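Local atomic coordinates of S-M checkpoint control protein RAD4 (Schizosaccharomyces pombe, PDB entry 4BMD), a protein that is essential for DNA replication and acts as a BRCT-repeat adaptor in the checkpoint that couples S phase to mitosis. Residues R30-K33 with C34-N38; I163-A166 with T167-V171; S102-P105 with Y106-L110; K118-E121 with L122-K126. All blocks are in the same frame, centred on the assembly; numbering follows the deposited sequence. Where two conformers were deposited one is given.

Contact 1. Residues R30-K33 with C34-N38; sequences RLHK and CLSDN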
ATOM      1  N   ARG A  30      -4.510 -17.339  10.833  1.00 66.53           N
ATOM      2  CA  ARG A  30      -4.600 -16.024  11.457  1.00 68.76           C
ATOM      3  C   ARG A  30      -5.624 -15.163  10.730  1.00 63.48           C
ATOM      4  O   ARG A  30      -6.444 -14.490  11.354  1.00 69.30           O
ATOM      5  CB  ARG A  30      -3.236 -15.331  11.444  1.00 76.70           C
ATOM      6  CG  ARG A  30      -2.111 -16.153  12.051  1.00 91.35           C
ATOM      7  CD  ARG A  30      -0.795 -15.385  12.062  1.00 98.51           C
ATOM      8  NE  ARG A  30      -0.821 -14.252  12.984  1.00111.23           N
ATOM      9  CZ  ARG A  30      -1.024 -12.990  12.620  1.00101.51           C
ATOM     10  NH1 ARG A  30      -1.217 -12.688  11.343  1.00 83.53           N
ATOM     11  NH2 ARG A  30      -1.030 -12.029  13.533  1.00 95.00           N
ATOM     12  N   LEU A  31      -5.572 -15.197   9.403  1.00 55.16           N
ATOM     13  CA  LEU A  31      -6.489 -14.426   8.576  1.00 56.62           C
ATOM     14  C   LEU A  31      -7.908 -14.973   8.695  1.00 58.00           C
ATOM     15  O   LEU A  31      -8.883 -14.224   8.614  1.00 54.43           O
ATOM     16  CB  LEU A  31      -6.028 -14.451   7.118  1.00 65.12           C
ATOM     17  CG  LEU A  31      -6.646 -13.439   6.155  1.00 63.01           C
ATOM     18  CD1 LEU A  31      -6.398 -12.020   6.640  1.00 59.03           C
ATOM     19  CD2 LEU A  31      -6.078 -13.637   4.759  1.00 58.76           C
ATOM     20  N   HIS A  32      -8.013 -16.285   8.894  1.00 59.74           N
ATOM     21  CA  HIS A  32      -9.308 -16.939   9.049  1.00 66.39           C
ATOM     22  C   HIS A  32      -9.998 -16.473  10.324  1.00 66.87           C
ATOM     23  O   HIS A  32     -11.192 -16.175  10.321  1.00 57.31           O
ATOM     24  CB  HIS A  32      -9.145 -18.461   9.075  1.00 68.91           C
ATOM     25  CG  HIS A  32     -10.441 -19.210   9.047  1.00 82.50           C
ATOM     26  ND1 HIS A  32     -10.976 -19.728   7.887  1.00 80.99           N
ATOM     27  CD2 HIS A  32     -11.308 -19.530  10.037  1.00 83.61           C
ATOM     28  CE1 HIS A  32     -12.117 -20.333   8.163  1.00 79.78           C
ATOM     29  NE2 HIS A  32     -12.341 -20.228   9.461  1.00 83.51           N
ATOM     30  N   LYS A  33      -9.234 -16.412  11.411  1.00 63.53           N
ATOM     31  CA  LYS A  33      -9.760 -15.994  12.705  1.00 69.27           C
ATOM     32  C   LYS A  33     -10.213 -14.538  12.681  1.00 68.28           C
ATOM     33  O   LYS A  33     -11.254 -14.192  13.242  1.00 60.44           O
ATOM     34  CB  LYS A  33      -8.707 -16.197  13.797  1.00 68.76           C
ATOM     35  CG  LYS A  33      -9.155 -15.753  15.180  1.00 76.94           C
ATOM     36  CD  LYS A  33      -8.056 -15.949  16.211  1.00 87.28           C
ATOM     37  CE  LYS A  33      -8.507 -15.483  17.586  1.00 88.02           C
ATOM     38  NZ  LYS A  33      -9.720 -16.211  18.049  1.00 73.72           N
ATOM     39  N   CYS A  34      -9.426 -13.691  12.024  1.00 66.29           N
ATOM     40  CA  CYS A  34      -9.733 -12.269  11.938  0.58 65.03           C
ATOM     41  C   CYS A  34     -11.057 -12.017  11.221  1.00 67.40           C
ATOM     42  O   CYS A  34     -11.855 -11.189  11.656  1.00 65.97           O
ATOM     43  CB  CYS A  34      -8.600 -11.511  11.242  0.58 70.37           C
ATOM     44  SG  CYS A  34      -7.049 -11.470  12.172  0.58 81.07           S
ATOM     45  N   LEU A  35     -11.285 -12.737  10.128  1.00 72.13           N
ATOM     46  CA  LEU A  35     -12.521 -12.594   9.365  1.00 64.67           C
ATOM     47  C   LEU A  35     -13.706 -13.223  10.091  1.00 67.08           C
ATOM     48  O   LEU A  35     -14.813 -12.682  10.075  1.00 60.78           O
ATOM     49  CB  LEU A  35     -12.366 -13.216   7.975  1.00 63.30           C
ATOM     50  CG  LEU A  35     -11.503 -12.455   6.967  1.00 54.52           C
ATOM     51  CD1 LEU A  35     -11.209 -13.323   5.757  1.00 44.55           C
ATOM     52  CD2 LEU A  35     -12.188 -11.164   6.541  1.00 39.67           C
ATOM     53  N   SER A  36     -13.466 -14.364  10.729  1.00 69.41           N
ATOM     54  CA  SER A  36     -14.520 -15.093  11.428  1.00 70.01           C
ATOM     55  C   SER A  36     -15.027 -14.335  12.653  1.00 74.16           C
ATOM     56  O   SER A  36     -16.224 -14.345  12.944  1.00 68.51           O
ATOM     57  CB  SER A  36     -14.030 -16.483  11.838  1.00 71.75           C
ATOM     58  OG  SER A  36     -13.642 -17.240  10.705  1.00 81.89           O
ATOM     59  N   ASP A  37     -14.116 -13.678  13.363  1.00 71.15           N
ATOM     60  CA  ASP A  37     -14.479 -12.919  14.556  1.00 73.95           C
ATOM     61  C   ASP A  37     -15.197 -11.619  14.208  1.00 67.21           C
ATOM     62  O   ASP A  37     -15.652 -10.898  15.095  1.00 71.95           O
ATOM     63  CB  ASP A  37     -13.242 -12.624  15.411  1.00 74.11           C
ATOM     64  CG  ASP A  37     -12.610 -13.881  15.978  1.00 87.66           C
ATOM     65  OD1 ASP A  37     -13.296 -14.923  16.031  1.00 82.54           O
ATOM     66  OD2 ASP A  37     -11.427 -13.822  16.377  1.00 78.50           O
ATOM     67  N   ASN A  38     -15.291 -11.324  12.916  1.00 66.81           N
ATOM     68  CA  ASN A  38     -15.975 -10.123  12.454  1.00 64.57           C
ATOM     69  C   ASN A  38     -17.220 -10.443  11.633  1.00 67.78           C
ATOM     70  O   ASN A  38     -17.714  -9.601  10.885  1.00 61.26           O
ATOM     71  CB  ASN A  38     -15.022  -9.228  11.658  1.00 63.80           C
ATOM     72  CG  ASN A  38     -13.931  -8.626  12.524  1.00 71.91           C
ATOM     73  OD1 ASN A  38     -14.090  -7.533  13.068  1.00 74.95           O
ATOM     74  ND2 ASN A  38     -12.819  -9.337  12.656  1.00 65.22           N
TER
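Lys33 reaches across one helical turn to Asp37 near the C-terminal end of helix 25-36, in the third BRCT repeat of the protein. Lys33 CB lies against the backbone N of Cys34. The next atom, Lys33 CG, lies opposite its own backbone N (chi1 179°) and meets the carboxylate first, 3.2 Å from Asp37 OD2. Lys33 CD passes Asp37 OD2 at 4.0 Å, and CE comes back to it. The bend at chi4 (59°) then folds the ammonium over, and Lys33 NZ ends 3.4 Å from Asp37 OD2, a weak hydrogen bond within a salt bridge. Lysine suits this place because its methylenes can cross over the carboxylate and still present the charge.

Behind this pair, Asp37 N donates to Lys33 O at 2.9 Å. One residue back, His32 O takes two donors from opposite faces of its carbonyl plane, Ser36 N at 2.9 Å and Ser36 OG at 2.7 Å. Ser36 OG also lies 3.3 Å from His32 CD2. Leu31 and Leu35 belong to the inner side, packing on Ile77 of helix 74-82 and Leu20 of strand 17-20.

A carboxylate so near a helix C-terminus would meet unfavourable dipole and carbonyl electrostatics. The lysine charge probably offsets part of that cost, while Ser36 turns its hydroxyl inward onto the backbone.

Contact 2. Residues I163-A166 with T167-V171; sequences IQHA and TEWNV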
ATOM      1  N   ILE A 163      10.954  19.603   4.803  1.00 29.29           N
ATOM      2  CA  ILE A 163      11.039  20.104   3.436  1.00 25.28           C
ATOM      3  C   ILE A 163      12.179  21.109   3.293  1.00 25.15           C
ATOM      4  O   ILE A 163      12.972  21.031   2.353  1.00 29.35           O
ATOM      5  CB  ILE A 163       9.710  20.743   2.986  1.00 31.84           C
ATOM      6  CG1 ILE A 163       8.626  19.669   2.858  1.00 28.58           C
ATOM      7  CG2 ILE A 163       9.883  21.474   1.664  1.00 23.55           C
ATOM      8  CD1 ILE A 163       7.264  20.210   2.484  1.00 23.31           C
ATOM      9  N   GLN A 164      12.262  22.041   4.238  1.00 27.93           N
ATOM     10  CA  GLN A 164      13.322  23.046   4.244  1.00 32.96           C
ATOM     11  C   GLN A 164      14.701  22.404   4.361  1.00 31.72           C
ATOM     12  O   GLN A 164      15.622  22.761   3.627  1.00 37.46           O
ATOM     13  CB  GLN A 164      13.107  24.045   5.381  1.00 38.74           C
ATOM     14  CG  GLN A 164      11.835  24.867   5.251  1.00 63.14           C
ATOM     15  CD  GLN A 164      11.524  25.670   6.503  1.00 87.00           C
ATOM     16  OE1 GLN A 164      10.525  26.390   6.560  1.00 74.47           O
ATOM     17  NE2 GLN A 164      12.377  25.545   7.516  1.00 71.82           N
ATOM     18  N   HIS A 165      14.834  21.456   5.284  1.00 22.77           N
ATOM     19  CA  HIS A 165      16.087  20.731   5.467  1.00 31.43           C
ATOM     20  C   HIS A 165      16.463  19.938   4.220  1.00 29.52           C
ATOM     21  O   HIS A 165      17.618  19.945   3.797  1.00 33.19           O
ATOM     22  CB  HIS A 165      15.998  19.791   6.670  1.00 33.59           C
ATOM     23  CG  HIS A 165      16.142  20.481   7.990  1.00 41.70           C
ATOM     24  ND1 HIS A 165      16.998  21.543   8.185  1.00 48.35           N
ATOM     25  CD2 HIS A 165      15.540  20.259   9.183  1.00 42.72           C
ATOM     26  CE1 HIS A 165      16.918  21.946   9.441  1.00 44.80           C
ATOM     27  NE2 HIS A 165      16.039  21.184  10.067  1.00 49.36           N
ATOM     28  N   ALA A 166      15.480  19.255   3.639  1.00 19.75           N
ATOM     29  CA  ALA A 166      15.703  18.464   2.434  1.00 26.60           C
ATOM     30  C   ALA A 166      16.161  19.346   1.279  1.00 30.47           C
ATOM     31  O   ALA A 166      17.007  18.948   0.479  1.00 31.47           O
ATOM     32  CB  ALA A 166      14.444  17.703   2.054  1.00 22.08           C
ATOM     33  N   THR A 167      15.598  20.547   1.202  1.00 24.67           N
ATOM     34  CA  THR A 167      15.976  21.503   0.169  1.00 28.04           C
ATOM     35  C   THR A 167      17.430  21.938   0.335  1.00 29.12           C
ATOM     36  O   THR A 167      18.182  21.998  -0.639  1.00 36.76           O
ATOM     37  CB  THR A 167      15.058  22.738   0.185  1.00 29.79           C
ATOM     38  OG1 THR A 167      13.709  22.330  -0.077  1.00 34.22           O
ATOM     39  CG2 THR A 167      15.488  23.739  -0.875  1.00 25.12           C
ATOM     40  N   GLU A 168      17.823  22.226   1.572  1.00 26.30           N
ATOM     41  CA  GLU A 168      19.196  22.624   1.870  1.00 30.12           C
ATOM     42  C   GLU A 168      20.174  21.477   1.639  1.00 30.44           C
ATOM     43  O   GLU A 168      21.285  21.685   1.152  1.00 39.20           O
ATOM     44  CB  GLU A 168      19.317  23.109   3.315  1.00 30.16           C
ATOM     45  CG  GLU A 168      18.483  24.335   3.640  1.00 58.34           C
ATOM     46  CD  GLU A 168      18.608  24.751   5.093  1.00 80.50           C
ATOM     47  OE1 GLU A 168      19.553  24.284   5.765  1.00 70.52           O
ATOM     48  OE2 GLU A 168      17.762  25.540   5.565  1.00 77.23           O
ATOM     49  N   TRP A 169      19.754  20.267   1.990  1.00 32.60           N
ATOM     50  CA  TRP A 169      20.627  19.100   1.915  1.00 32.11           C
ATOM     51  C   TRP A 169      20.559  18.419   0.553  1.00 29.90           C
ATOM     52  O   TRP A 169      21.090  17.322   0.374  1.00 38.81           O
ATOM     53  CB  TRP A 169      20.271  18.105   3.021  1.00 27.48           C
ATOM     54  CG  TRP A 169      20.379  18.686   4.395  1.00 23.98           C
ATOM     55  CD1 TRP A 169      21.091  19.791   4.762  1.00 30.24           C
ATOM     56  CD2 TRP A 169      19.745  18.204   5.586  1.00 34.68           C
ATOM     57  NE1 TRP A 169      20.945  20.022   6.109  1.00 33.82           N
ATOM     58  CE2 TRP A 169      20.124  19.063   6.638  1.00 32.50           C
ATOM     59  CE3 TRP A 169      18.898  17.127   5.865  1.00 24.10           C
ATOM     60  CZ2 TRP A 169      19.684  18.877   7.947  1.00 26.42           C
ATOM     61  CZ3 TRP A 169      18.463  16.946   7.165  1.00 24.20           C
ATOM     62  CH2 TRP A 169      18.856  17.817   8.189  1.00 28.80           C
ATOM     63  N   ASN A 170      19.907  19.081  -0.399  1.00 35.76           N
ATOM     64  CA  ASN A 170      19.736  18.557  -1.753  1.00 30.73           C
ATOM     65  C   ASN A 170      19.065  17.184  -1.780  1.00 30.90           C
ATOM     66  O   ASN A 170      19.381  16.339  -2.617  1.00 35.20           O
ATOM     67  CB  ASN A 170      21.071  18.526  -2.506  1.00 34.01           C
ATOM     68  CG  ASN A 170      20.891  18.390  -4.008  1.00 41.46           C
ATOM     69  OD1 ASN A 170      19.949  18.937  -4.583  1.00 51.82           O
ATOM     70  ND2 ASN A 170      21.787  17.647  -4.647  1.00 42.34           N
ATOM     71  N   VAL A 171      18.144  16.964  -0.850  1.00 28.87           N
ATOM     72  CA  VAL A 171      17.313  15.770  -0.880  1.00 27.09           C
ATOM     73  C   VAL A 171      16.088  16.068  -1.736  1.00 28.87           C
ATOM     74  O   VAL A 171      15.433  17.095  -1.557  1.00 29.63           O
ATOM     75  CB  VAL A 171      16.874  15.340   0.532  1.00 27.79           C
ATOM     76  CG1 VAL A 171      15.948  14.131   0.458  1.00 25.13           C
ATOM     77  CG2 VAL A 171      18.088  15.036   1.398  1.00 20.88           C
TER
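His165 and Trp169 both carry CG beside the backbone N and opposite the carbonyl carbon (chi1 -78° and -59°), which sends the two side chains out together from the last turn of the helix and the residue just beyond it. Their ring planes are nearly parallel, 6° apart, but strongly offset, with little of one ring above the other and 4.8 Å between the centroids of the imidazole and the six-membered ring. The methylene supplies the closer fit: His165 CB sits over the face of that benzene ring in a CH-pi contact, 3.8 Å from its centroid. His165 O lies above the same indole near its rim, 3.1 Å from Trp169 CG, and accepts from Trp169 N.

Thr167 OG1 bonds back to Ile163 O at 2.9 Å, joining Thr167 N there from the opposite face of the carbonyl. A Schellman motif then ends the helix. Asn170, a residue type that tolerates positive phi well, turns the chain so that Val171 N reaches Ala166 O at 2.6 Å, and Ala166 CB meets Val171 CB at 3.7 Å.

Trp169 packs on the loop residues Leu140 and Val142, and the turn delivers the chain from helix 157-168 into strand 172-175, the edge strand of the parallel sheet in the fourth BRCT repeat.

Contact 3. Residues S102-P105 with Y106-L110; sequences SLVP and YFNGL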
ATOM      1  N   SER A 102       8.915  -6.134 -11.771  1.00 33.38           N
ATOM      2  CA  SER A 102       9.612  -5.321 -12.762  1.00 33.24           C
ATOM      3  C   SER A 102       9.910  -3.920 -12.237  1.00 36.38           C
ATOM      4  O   SER A 102      10.720  -3.193 -12.812  1.00 38.25           O
ATOM      5  CB  SER A 102       8.804  -5.240 -14.061  1.00 31.12           C
ATOM      6  OG  SER A 102       7.515  -4.696 -13.832  1.00 42.51           O
ATOM      7  N   LEU A 103       9.250  -3.545 -11.144  1.00 30.44           N
ATOM      8  CA  LEU A 103       9.459  -2.237 -10.529  1.00 30.29           C
ATOM      9  C   LEU A 103      10.648  -2.251  -9.576  1.00 30.94           C
ATOM     10  O   LEU A 103      11.229  -1.206  -9.282  1.00 36.91           O
ATOM     11  CB  LEU A 103       8.203  -1.787  -9.782  1.00 25.74           C
ATOM     12  CG  LEU A 103       6.992  -1.424 -10.642  1.00 27.74           C
ATOM     13  CD1 LEU A 103       5.788  -1.119  -9.767  1.00 26.44           C
ATOM     14  CD2 LEU A 103       7.315  -0.242 -11.541  1.00 22.50           C
ATOM     15  N   VAL A 104      11.000  -3.441  -9.099  1.00 37.00           N
ATOM     16  CA  VAL A 104      12.077  -3.608  -8.120  1.00 28.98           C
ATOM     17  C   VAL A 104      13.441  -3.012  -8.511  1.00 31.22           C
ATOM     18  O   VAL A 104      14.046  -2.301  -7.706  1.00 32.35           O
ATOM     19  CB  VAL A 104      12.238  -5.087  -7.688  1.00 37.25           C
ATOM     20  CG1 VAL A 104      13.306  -5.215  -6.611  1.00 24.17           C
ATOM     21  CG2 VAL A 104      10.911  -5.639  -7.195  1.00 32.46           C
ATOM     22  N   PRO A 105      13.932  -3.288  -9.738  1.00 35.32           N
ATOM     23  CA  PRO A 105      15.247  -2.728 -10.084  1.00 34.37           C
ATOM     24  C   PRO A 105      15.255  -1.201 -10.125  1.00 36.45           C
ATOM     25  O   PRO A 105      16.321  -0.591 -10.053  1.00 34.91           O
ATOM     26  CB  PRO A 105      15.507  -3.282 -11.490  1.00 27.63           C
ATOM     27  CG  PRO A 105      14.638  -4.482 -11.598  1.00 41.82           C
ATOM     28  CD  PRO A 105      13.413  -4.149 -10.815  1.00 33.09           C
ATOM     29  N   TYR A 106      14.077  -0.597 -10.237  1.00 36.89           N
ATOM     30  CA  TYR A 106      13.963   0.854 -10.296  1.00 32.59           C
ATOM     31  C   TYR A 106      13.995   1.504  -8.912  1.00 32.86           C
ATOM     32  O   TYR A 106      14.538   2.596  -8.749  1.00 32.72           O
ATOM     33  CB  TYR A 106      12.690   1.256 -11.041  1.00 28.75           C
ATOM     34  CG  TYR A 106      12.702   0.906 -12.511  1.00 34.63           C
ATOM     35  CD1 TYR A 106      13.272   1.763 -13.444  1.00 41.47           C
ATOM     36  CD2 TYR A 106      12.139  -0.278 -12.968  1.00 31.17           C
ATOM     37  CE1 TYR A 106      13.283   1.451 -14.790  1.00 37.50           C
ATOM     38  CE2 TYR A 106      12.146  -0.599 -14.314  1.00 46.59           C
ATOM     39  CZ  TYR A 106      12.720   0.270 -15.218  1.00 44.74           C
ATOM     40  OH  TYR A 106      12.730  -0.044 -16.559  1.00 54.33           O
ATOM     41  N   PHE A 107      13.410   0.836  -7.922  1.00 28.95           N
ATOM     42  CA  PHE A 107      13.399   1.356  -6.556  1.00 32.13           C
ATOM     43  C   PHE A 107      14.661   0.977  -5.793  1.00 36.34           C
ATOM     44  O   PHE A 107      14.934   1.521  -4.723  1.00 33.49           O
ATOM     45  CB  PHE A 107      12.171   0.859  -5.790  1.00 28.48           C
ATOM     46  CG  PHE A 107      10.895   1.559  -6.161  1.00 30.74           C
ATOM     47  CD1 PHE A 107      10.547   2.757  -5.558  1.00 30.37           C
ATOM     48  CD2 PHE A 107      10.040   1.016  -7.104  1.00 29.79           C
ATOM     49  CE1 PHE A 107       9.374   3.404  -5.893  1.00 23.06           C
ATOM     50  CE2 PHE A 107       8.864   1.657  -7.442  1.00 26.66           C
ATOM     51  CZ  PHE A 107       8.531   2.853  -6.837  1.00 32.28           C
ATOM     52  N   ASN A 108      15.424   0.038  -6.344  1.00 41.11           N
ATOM     53  CA  ASN A 108      16.642  -0.443  -5.700  1.00 34.92           C
ATOM     54  C   ASN A 108      17.675   0.654  -5.473  1.00 38.50           C
ATOM     55  O   ASN A 108      18.001   1.416  -6.384  1.00 45.47           O
ATOM     56  CB  ASN A 108      17.262  -1.581  -6.512  1.00 43.43           C
ATOM     57  CG  ASN A 108      17.208  -2.908  -5.786  1.00 54.91           C
ATOM     58  OD1 ASN A 108      16.249  -3.667  -5.926  1.00 56.49           O
ATOM     59  ND2 ASN A 108      18.240  -3.194  -5.001  1.00 63.75           N
ATOM     60  N   GLY A 109      18.186   0.731  -4.247  1.00 36.29           N
ATOM     61  CA  GLY A 109      19.203   1.707  -3.903  1.00 39.29           C
ATOM     62  C   GLY A 109      18.629   3.031  -3.439  1.00 41.80           C
ATOM     63  O   GLY A 109      19.344   3.871  -2.894  1.00 42.06           O
ATOM     64  N   LEU A 110      17.331   3.221  -3.655  1.00 43.14           N
ATOM     65  CA  LEU A 110      16.674   4.465  -3.276  1.00 30.12           C
ATOM     66  C   LEU A 110      16.363   4.521  -1.786  1.00 26.79           C
ATOM     67  O   LEU A 110      15.649   3.672  -1.255  1.00 30.94           O
ATOM     68  CB  LEU A 110      15.386   4.666  -4.079  1.00 24.47           C
ATOM     69  CG  LEU A 110      15.531   4.881  -5.587  1.00 41.27           C
ATOM     70  CD1 LEU A 110      14.167   5.097  -6.223  1.00 27.39           C
ATOM     71  CD2 LEU A 110      16.455   6.054  -5.880  1.00 30.96           C
TER
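Leu103 O lies at the ring edges of both Tyr106 and Phe107, although these neighbouring side chains leave the short helix 104-107 in different directions. Both have CG beside the backbone N (chi1 -67° and -76°), yet the turn of the helix carries tyrosine to the outside and phenylalanine to the buried side. The tyrosine ring brings one edge to the preceding carbonyls: Ser102 O lies near the ring plane, 3.2 Å from Tyr106 CD2. The phenylalanine does likewise with Phe107 CD2, 3.3 Å from Leu103 O, and Phe107 CE2 touches Leu103 CB at 4.2 Å. Leucine and phenylalanine suit this inner side, where both pack on Leu132 and on Ile182 of helix 177-185. Phe188 meets both aromatics, edge-to-face with Phe107 and at a shallow angle with Tyr106.

Along the backbone, Leu103 O accepts from Tyr106 N at 3.1 Å and from Phe107 N at 3.3 Å. The first donor stands well above the carbonyl plane, the second nearly in line with the C=O bond. Pro105 fits near the start of the helix, where its missing N-H costs no helical bond. After Phe107 a type II beta turn carries the chain to Leu110, and Leu110 N closes it on Phe107 O at 3.1 Å. Gly109 suits the turn because its backbone angles bring the preceding carbonyl O close to where a side chain would begin.

Carbonyl oxygens thus face aromatic C-H edges, whose slightly positive hydrogens would favour them. With two N-H donors besides, Leu103 O stays hydrogen-bonded although apolar side chains lie close to it.

Contact 4. Residues K118-E121 with L122-K126; sequences KGEE and LSHLK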
ATOM      1  N   LYS A 118       0.229   9.082   8.495  1.00 45.60           N
ATOM      2  CA  LYS A 118      -0.054   8.627   9.853  1.00 48.10           C
ATOM      3  C   LYS A 118      -0.782   7.287   9.877  1.00 49.54           C
ATOM      4  O   LYS A 118      -1.402   6.885   8.892  1.00 55.25           O
ATOM      5  CB  LYS A 118      -0.882   9.671  10.609  1.00 42.26           C
ATOM      6  CG  LYS A 118      -0.154  10.978  10.874  1.00 68.60           C
ATOM      7  CD  LYS A 118      -0.999  11.927  11.709  1.00 70.92           C
ATOM      8  CE  LYS A 118      -0.244  13.212  12.014  1.00 78.38           C
ATOM      9  NZ  LYS A 118      -1.044  14.140  12.862  1.00 85.28           N
ATOM     10  N   GLY A 119      -0.692   6.601  11.014  1.00 49.67           N
ATOM     11  CA  GLY A 119      -1.470   5.402  11.267  1.00 48.91           C
ATOM     12  C   GLY A 119      -1.231   4.243  10.320  1.00 49.13           C
ATOM     13  O   GLY A 119      -0.090   3.880  10.036  1.00 53.99           O
ATOM     14  N   GLU A 120      -2.324   3.663   9.833  1.00 42.92           N
ATOM     15  CA  GLU A 120      -2.261   2.481   8.982  1.00 44.94           C
ATOM     16  C   GLU A 120      -1.698   2.786   7.598  1.00 41.72           C
ATOM     17  O   GLU A 120      -1.054   1.935   6.983  1.00 45.00           O
ATOM     18  CB  GLU A 120      -3.643   1.828   8.866  1.00 54.38           C
ATOM     19  CG  GLU A 120      -4.750   2.756   8.373  1.00 62.01           C
ATOM     20  CD  GLU A 120      -4.823   2.845   6.859  1.00 64.95           C
ATOM     21  OE1 GLU A 120      -4.340   1.911   6.181  1.00 62.57           O
ATOM     22  OE2 GLU A 120      -5.365   3.846   6.345  1.00 62.89           O
ATOM     23  N   GLU A 121      -1.945   3.999   7.110  1.00 47.39           N
ATOM     24  CA  GLU A 121      -1.475   4.384   5.786  1.00 45.60           C
ATOM     25  C   GLU A 121       0.046   4.441   5.758  1.00 41.41           C
ATOM     26  O   GLU A 121       0.674   3.986   4.803  1.00 40.63           O
ATOM     27  CB  GLU A 121      -2.063   5.730   5.358  1.00 36.35           C
ATOM     28  CG  GLU A 121      -1.777   6.080   3.904  1.00 49.29           C
ATOM     29  CD  GLU A 121      -2.334   7.429   3.500  1.00 63.39           C
ATOM     30  OE1 GLU A 121      -2.574   8.269   4.394  1.00 67.27           O
ATOM     31  OE2 GLU A 121      -2.534   7.649   2.286  1.00 57.40           O
ATOM     32  N   LEU A 122       0.631   4.992   6.818  1.00 34.33           N
ATOM     33  CA  LEU A 122       2.082   5.060   6.950  1.00 31.29           C
ATOM     34  C   LEU A 122       2.689   3.665   7.014  1.00 36.06           C
ATOM     35  O   LEU A 122       3.689   3.383   6.355  1.00 41.43           O
ATOM     36  CB  LEU A 122       2.469   5.849   8.203  1.00 33.65           C
ATOM     37  CG  LEU A 122       3.950   5.819   8.588  1.00 31.58           C
ATOM     38  CD1 LEU A 122       4.815   6.404   7.481  1.00 32.41           C
ATOM     39  CD2 LEU A 122       4.175   6.559   9.895  1.00 34.44           C
ATOM     40  N   SER A 123       2.073   2.798   7.812  1.00 37.55           N
ATOM     41  CA  SER A 123       2.553   1.433   7.990  1.00 39.70           C
ATOM     42  C   SER A 123       2.520   0.648   6.682  1.00 33.02           C
ATOM     43  O   SER A 123       3.484  -0.031   6.332  1.00 35.49           O
ATOM     44  CB  SER A 123       1.727   0.713   9.056  1.00 40.06           C
ATOM     45  OG  SER A 123       2.206  -0.605   9.265  1.00 53.57           O
ATOM     46  N   HIS A 124       1.406   0.747   5.962  1.00 30.91           N
ATOM     47  CA  HIS A 124       1.254   0.061   4.684  1.00 31.34           C
ATOM     48  C   HIS A 124       2.194   0.628   3.626  1.00 38.70           C
ATOM     49  O   HIS A 124       2.707  -0.106   2.781  1.00 35.83           O
ATOM     50  CB  HIS A 124      -0.193   0.147   4.198  1.00 34.82           C
ATOM     51  CG  HIS A 124      -1.155  -0.658   5.014  1.00 44.21           C
ATOM     52  ND1 HIS A 124      -2.490  -0.337   5.123  1.00 48.16           N
ATOM     53  CD2 HIS A 124      -0.975  -1.776   5.756  1.00 31.53           C
ATOM     54  CE1 HIS A 124      -3.092  -1.219   5.902  1.00 46.73           C
ATOM     55  NE2 HIS A 124      -2.194  -2.104   6.300  1.00 42.11           N
ATOM     56  N   LEU A 125       2.419   1.939   3.677  1.00 31.18           N
ATOM     57  CA  LEU A 125       3.287   2.600   2.710  1.00 27.77           C
ATOM     58  C   LEU A 125       4.740   2.162   2.868  1.00 29.91           C
ATOM     59  O   LEU A 125       5.445   1.966   1.879  1.00 37.09           O
ATOM     60  CB  LEU A 125       3.174   4.119   2.832  1.00 30.48           C
ATOM     61  CG  LEU A 125       3.834   4.915   1.707  1.00 35.32           C
ATOM     62  CD1 LEU A 125       3.313   4.443   0.361  1.00 37.71           C
ATOM     63  CD2 LEU A 125       3.581   6.401   1.887  1.00 33.36           C
ATOM     64  N   LYS A 126       5.181   2.014   4.114  1.00 33.74           N
ATOM     65  CA  LYS A 126       6.529   1.531   4.394  1.00 31.11           C
ATOM     66  C   LYS A 126       6.729   0.134   3.822  1.00 31.74           C
ATOM     67  O   LYS A 126       7.724  -0.136   3.148  1.00 31.67           O
ATOM     68  CB  LYS A 126       6.797   1.506   5.901  1.00 36.09           C
ATOM     69  CG  LYS A 126       6.908   2.874   6.549  1.00 42.47           C
ATOM     70  CD  LYS A 126       7.235   2.744   8.030  1.00 48.34           C
ATOM     71  CE  LYS A 126       7.399   4.106   8.684  1.00 68.64           C
ATOM     72  NZ  LYS A 126       7.696   3.994  10.140  1.00 63.53           N
TER
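Glu120 O accepts from His124 N at 2.9 Å, one turn along helix 119-131, and the imidazole lays one face over the same carbonyl, with His124 CG 3.3 Å from Glu120 O. The two side chains meet as well: Glu120 OE1 stands 3.1 Å from His124 ND1, with the carboxylate and imidazole planes 64° apart. The acid gets there by a bent path. Its CG takes the crowded position between backbone N and carbonyl carbon (chi1 55°), and a second bend at chi2 folds the chain back along the helix.

Both groups have further partners in the preceding BRCT repeat. Glu120 OE2 forms a salt bridge with Arg79 NH1 and a hydrogen bond with Tyr83 OH, while the histidine ring is hydrogen-bonded through NE2 to Glu78 and stacked on Trp75, so that both its polar edge and its flat surface are used.

Leu125 N donates to Glu121 O at 2.9 Å, and the leucine side chain suits the inner side, where it packs on Leu114 of strand 111-115 and Trp180 of helix 177-185. Gly119, near the start of the helix, has positive phi, a conformation that favours glycine; Gly119 O accepts from Ser123 N at 3.3 Å.

The acid is buried, but with an arginine and a tyrosine on OE2 it is well compensated. The nearby start of helix 119-131 would probably stabilise its negative charge as well. This group is thus a polar link between the third and fourth BRCT repeats.

All four contacts are local, yet their surroundings set their chemistry. Contact 4 is the most central, about 8 Å, centre to centre, from the chain's centre, and its buried polar residues bind one repeat to the other. Contacts 1 and 2, in the third and fourth repeats, are mostly peripheral with a buried inner side, their centres about 45 Å apart; both include a helix C-terminus and a hydroxyl turned back on a carbonyl, but one adds a surface salt bridge and the other an aromatic pair. Contact 3, on a short helix leading into strand 111-115, buries Leu103 and Phe107 beside exposed residues. Contacts 3 and 4 both pack inner side chains on helix 177-185, but contact 4 adds buried polar groups.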